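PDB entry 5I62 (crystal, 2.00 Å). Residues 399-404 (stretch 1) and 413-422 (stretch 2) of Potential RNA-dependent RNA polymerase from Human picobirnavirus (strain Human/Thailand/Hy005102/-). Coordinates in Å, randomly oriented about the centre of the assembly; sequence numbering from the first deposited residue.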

# COMPACT_ATOMS: atom_id res chain seq x y z
N LEU A 399 3.21 -8.69 -5.55
CA LEU A 399 3.46 -8.06 -4.24
C LEU A 399 4.91 -8.21 -3.82
O LEU A 399 5.22 -8.44 -2.65
CB LEU A 399 2.52 -8.63 -3.16
CG LEU A 399 1.03 -8.54 -3.49
CD1 LEU A 399 0.19 -9.10 -2.33
CD2 LEU A 399 0.61 -7.10 -3.83
N ARG A 400 5.82 -8.10 -4.80
CA ARG A 400 7.26 -8.23 -4.60
C ARG A 400 7.67 -9.59 -4.03
O ARG A 400 8.70 -9.71 -3.36
CB ARG A 400 7.81 -7.09 -3.73
CG ARG A 400 7.76 -5.73 -4.44
CD ARG A 400 8.42 -4.65 -3.58
NE ARG A 400 7.79 -3.33 -3.74
CZ ARG A 400 7.94 -2.56 -4.81
NH1 ARG A 400 8.69 -2.96 -5.84
NH2 ARG A 400 7.33 -1.38 -4.86
N ARG A 401 6.89 -10.63 -4.33
CA ARG A 401 7.27 -12.01 -4.04
C ARG A 401 7.32 -12.81 -5.33
O ARG A 401 6.45 -12.66 -6.20
CB ARG A 401 6.30 -12.70 -3.09
CG ARG A 401 6.56 -12.49 -1.62
CD ARG A 401 5.84 -11.27 -1.18
NE ARG A 401 5.88 -11.07 0.27
CZ ARG A 401 5.61 -9.90 0.83
NH1 ARG A 401 5.33 -8.87 0.04
NH2 ARG A 401 5.64 -9.75 2.15
N TRP A 402 8.31 -13.69 -5.43
CA TRP A 402 8.49 -14.58 -6.57
C TRP A 402 7.82 -15.91 -6.28
O TRP A 402 7.88 -16.42 -5.17
CB TRP A 402 9.98 -14.77 -6.81
CG TRP A 402 10.43 -15.79 -7.81
CD1 TRP A 402 10.74 -15.58 -9.11
CD2 TRP A 402 10.74 -17.17 -7.55
NE1 TRP A 402 11.19 -16.74 -9.69
CE2 TRP A 402 11.19 -17.73 -8.75
CE3 TRP A 402 10.66 -17.99 -6.41
CZ2 TRP A 402 11.56 -19.07 -8.87
CZ3 TRP A 402 11.02 -19.32 -6.52
CH2 TRP A 402 11.49 -19.84 -7.74
N HIS A 403 7.13 -16.44 -7.28
CA HIS A 403 6.52 -17.77 -7.20
C HIS A 403 6.91 -18.55 -8.45
O HIS A 403 7.08 -17.99 -9.52
CB HIS A 403 5.00 -17.72 -7.10
CG HIS A 403 4.45 -16.77 -6.07
ND1 HIS A 403 3.86 -17.21 -4.91
CD2 HIS A 403 4.35 -15.42 -6.06
CE1 HIS A 403 3.44 -16.17 -4.21
NE2 HIS A 403 3.74 -15.07 -4.88
N HIS A 404 7.00 -19.87 -8.30
CA HIS A 404 7.37 -20.72 -9.41
C HIS A 404 6.57 -22.01 -9.32
O HIS A 404 6.44 -22.59 -8.24
CB HIS A 404 8.87 -21.02 -9.40
CG HIS A 404 9.38 -21.59 -10.67
ND1 HIS A 404 9.05 -22.86 -11.10
CD2 HIS A 404 10.20 -21.08 -11.62
CE1 HIS A 404 9.64 -23.10 -12.25
NE2 HIS A 404 10.35 -22.04 -12.59
N CYS A 413 2.56 -22.94 -4.02
CA CYS A 413 3.57 -22.09 -4.65
C CYS A 413 3.82 -20.88 -3.75
O CYS A 413 3.30 -19.79 -3.98
CB CYS A 413 3.14 -21.64 -6.04
SG CYS A 413 2.92 -22.96 -7.26
N VAL A 414 4.63 -21.10 -2.71
CA VAL A 414 4.84 -20.08 -1.69
C VAL A 414 5.62 -18.89 -2.26
O VAL A 414 6.45 -19.02 -3.17
CB VAL A 414 5.57 -20.66 -0.47
CG1 VAL A 414 4.69 -21.68 0.24
CG2 VAL A 414 6.89 -21.31 -0.89
N GLY A 415 5.37 -17.70 -1.70
CA GLY A 415 5.99 -16.49 -2.20
C GLY A 415 7.36 -16.26 -1.58
O GLY A 415 7.52 -16.29 -0.36
N VAL A 416 8.36 -16.02 -2.42
CA VAL A 416 9.72 -15.82 -1.98
C VAL A 416 10.02 -14.33 -2.02
O VAL A 416 9.96 -13.70 -3.08
CB VAL A 416 10.72 -16.61 -2.84
CG1 VAL A 416 12.16 -16.33 -2.37
CG2 VAL A 416 10.41 -18.11 -2.80
N TYR A 417 10.34 -13.76 -0.86
CA TYR A 417 10.74 -12.37 -0.77
C TYR A 417 12.24 -12.27 -1.06
O TYR A 417 13.01 -13.18 -0.76
CB TYR A 417 10.39 -11.84 0.61
CG TYR A 417 10.42 -10.34 0.77
CD1 TYR A 417 9.30 -9.57 0.51
CD2 TYR A 417 11.57 -9.70 1.22
CE1 TYR A 417 9.31 -8.18 0.68
CE2 TYR A 417 11.60 -8.33 1.40
CZ TYR A 417 10.47 -7.58 1.13
OH TYR A 417 10.52 -6.22 1.31
N SER A 418 12.64 -11.16 -1.67
CA SER A 418 14.04 -10.96 -2.00
C SER A 418 14.88 -10.77 -0.73
O SER A 418 14.62 -9.84 0.05
CB SER A 418 14.20 -9.74 -2.90
OG SER A 418 15.56 -9.38 -3.01
N THR A 419 15.89 -11.61 -0.54
CA THR A 419 16.83 -11.36 0.55
C THR A 419 17.61 -10.07 0.32
O THR A 419 17.99 -9.39 1.28
CB THR A 419 17.81 -12.52 0.72
OG1 THR A 419 18.52 -12.76 -0.51
CG2 THR A 419 17.06 -13.79 1.14
N MET A 420 17.87 -9.72 -0.94
CA MET A 420 18.59 -8.47 -1.21
C MET A 420 17.76 -7.27 -0.79
O MET A 420 18.26 -6.34 -0.14
CB MET A 420 18.98 -8.36 -2.69
CG MET A 420 20.04 -9.39 -3.15
SD MET A 420 21.61 -9.27 -2.25
CE MET A 420 21.99 -7.56 -2.42
N ARG A 421 16.47 -7.27 -1.14
CA ARG A 421 15.59 -6.21 -0.66
C ARG A 421 15.53 -6.18 0.86
O ARG A 421 15.56 -5.10 1.47
CB ARG A 421 14.19 -6.38 -1.24
CG ARG A 421 13.23 -5.24 -0.87
CD ARG A 421 12.00 -5.33 -1.74
NE ARG A 421 11.05 -4.23 -1.59
CZ ARG A 421 11.16 -3.04 -2.18
NH1 ARG A 421 12.21 -2.74 -2.94
NH2 ARG A 421 10.21 -2.13 -1.99
N ALA A 422 15.46 -7.36 1.49
CA ALA A 422 15.45 -7.42 2.95
C ALA A 422 16.70 -6.77 3.53
O ALA A 422 16.62 -5.97 4.47
CB ALA A 422 15.33 -8.87 3.41
O HOH W 1 11.02 -8.75 -2.25
O HOH W 2 6.44 -20.71 -5.56

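The two stretches pair through a short antiparallel ladder centred on Trp 402 and Val 416, and together they bury 546 Å² of surface. Trp 402 N donates to Val 416 O at 2.9 Å, and Val 416 N returns the bond to Trp 402 O at 2.8 Å; both are nearly straight. Two CA-H...O contacts flank this ring of bonds, Arg 401 CA to Val 416 O at 3.3 Å and Gly 415 CA to Trp 402 O at 3.5 Å, so each carbonyl oxygen receives an amide and an alpha hydrogen from the facing stretch.

Beyond this pair, two waters also bridge the backbones. Water 1 donates to Arg 400 O (2.7 Å) and accepts from Ser 418 N (3.0 Å), while water 2 accepts from His 404 N (2.9 Å) and lies 2.9 Å from Val 414 O.

Trp 402 and Val 416 point their side chains to the same face of the sheet. Both have chi1 in t, and chi2 of Trp 402 is 95°, which leaves the edge of the indole toward the valine: Trp 402 CE3 lies 3.6 Å from Val 416 CG2, near the ring plane. Both residues are buried, and the indole's one polar atom, NE1, is hydrogen-bonded elsewhere in the structure.

Arg 401 and Tyr 417 occupy the other face. The arginine, with chi1 at -86° and chi2 at 89°, is folded back rather than extended, and this bend carries its guanidinium to the start of its own stretch, where Arg 401 NH1 donates to Leu 399 O at 2.7 Å. The same course places one guanidinium face against the tyrosine, Arg 401 CZ lying 3.7 Å from Tyr 417 CD1. The flat cation thus meets the aromatic side chain while NH1 serves the backbone carbonyl of Leu 399.

His 403 starts sideways from CA, but its m rotamer and chi2 of -109° bring the ring end to the second stretch. His 403 ND1 donates to Cys 413 O at 2.8 Å, close to the ring plane, as an in-plane N-H requires. Over one ring face lies Gly 415 CA, 3.7 Å from the centroid of the His 403 ring and 30° off the normal, a CH-pi contact. Glycine suits this place: an ideal CB would lie 2.9 Å from His 403 CE1, a clash, and only 3.1 Å from Arg 401 CB. Nearby, Cys 413 points toward stretch 1 in the m rotamer, its SG 3.7 Å from His 404 O.

At the other end, Arg 400 and Arg 421 stack. Arg 421 reaches across with its first three chi angles in t, and the two guanidinium groups lie face to face, centres 4.2 Å apart and planes at 29°. Arg 400 NE and Arg 421 NH2 approach to 3.2 Å, but both are donors of like charge and form no hydrogen bond. The helix bearing Arg 421 is capped by Ser 418, whose OG, with chi1 in t, accepts from Arg 421 N at 3.0 Å.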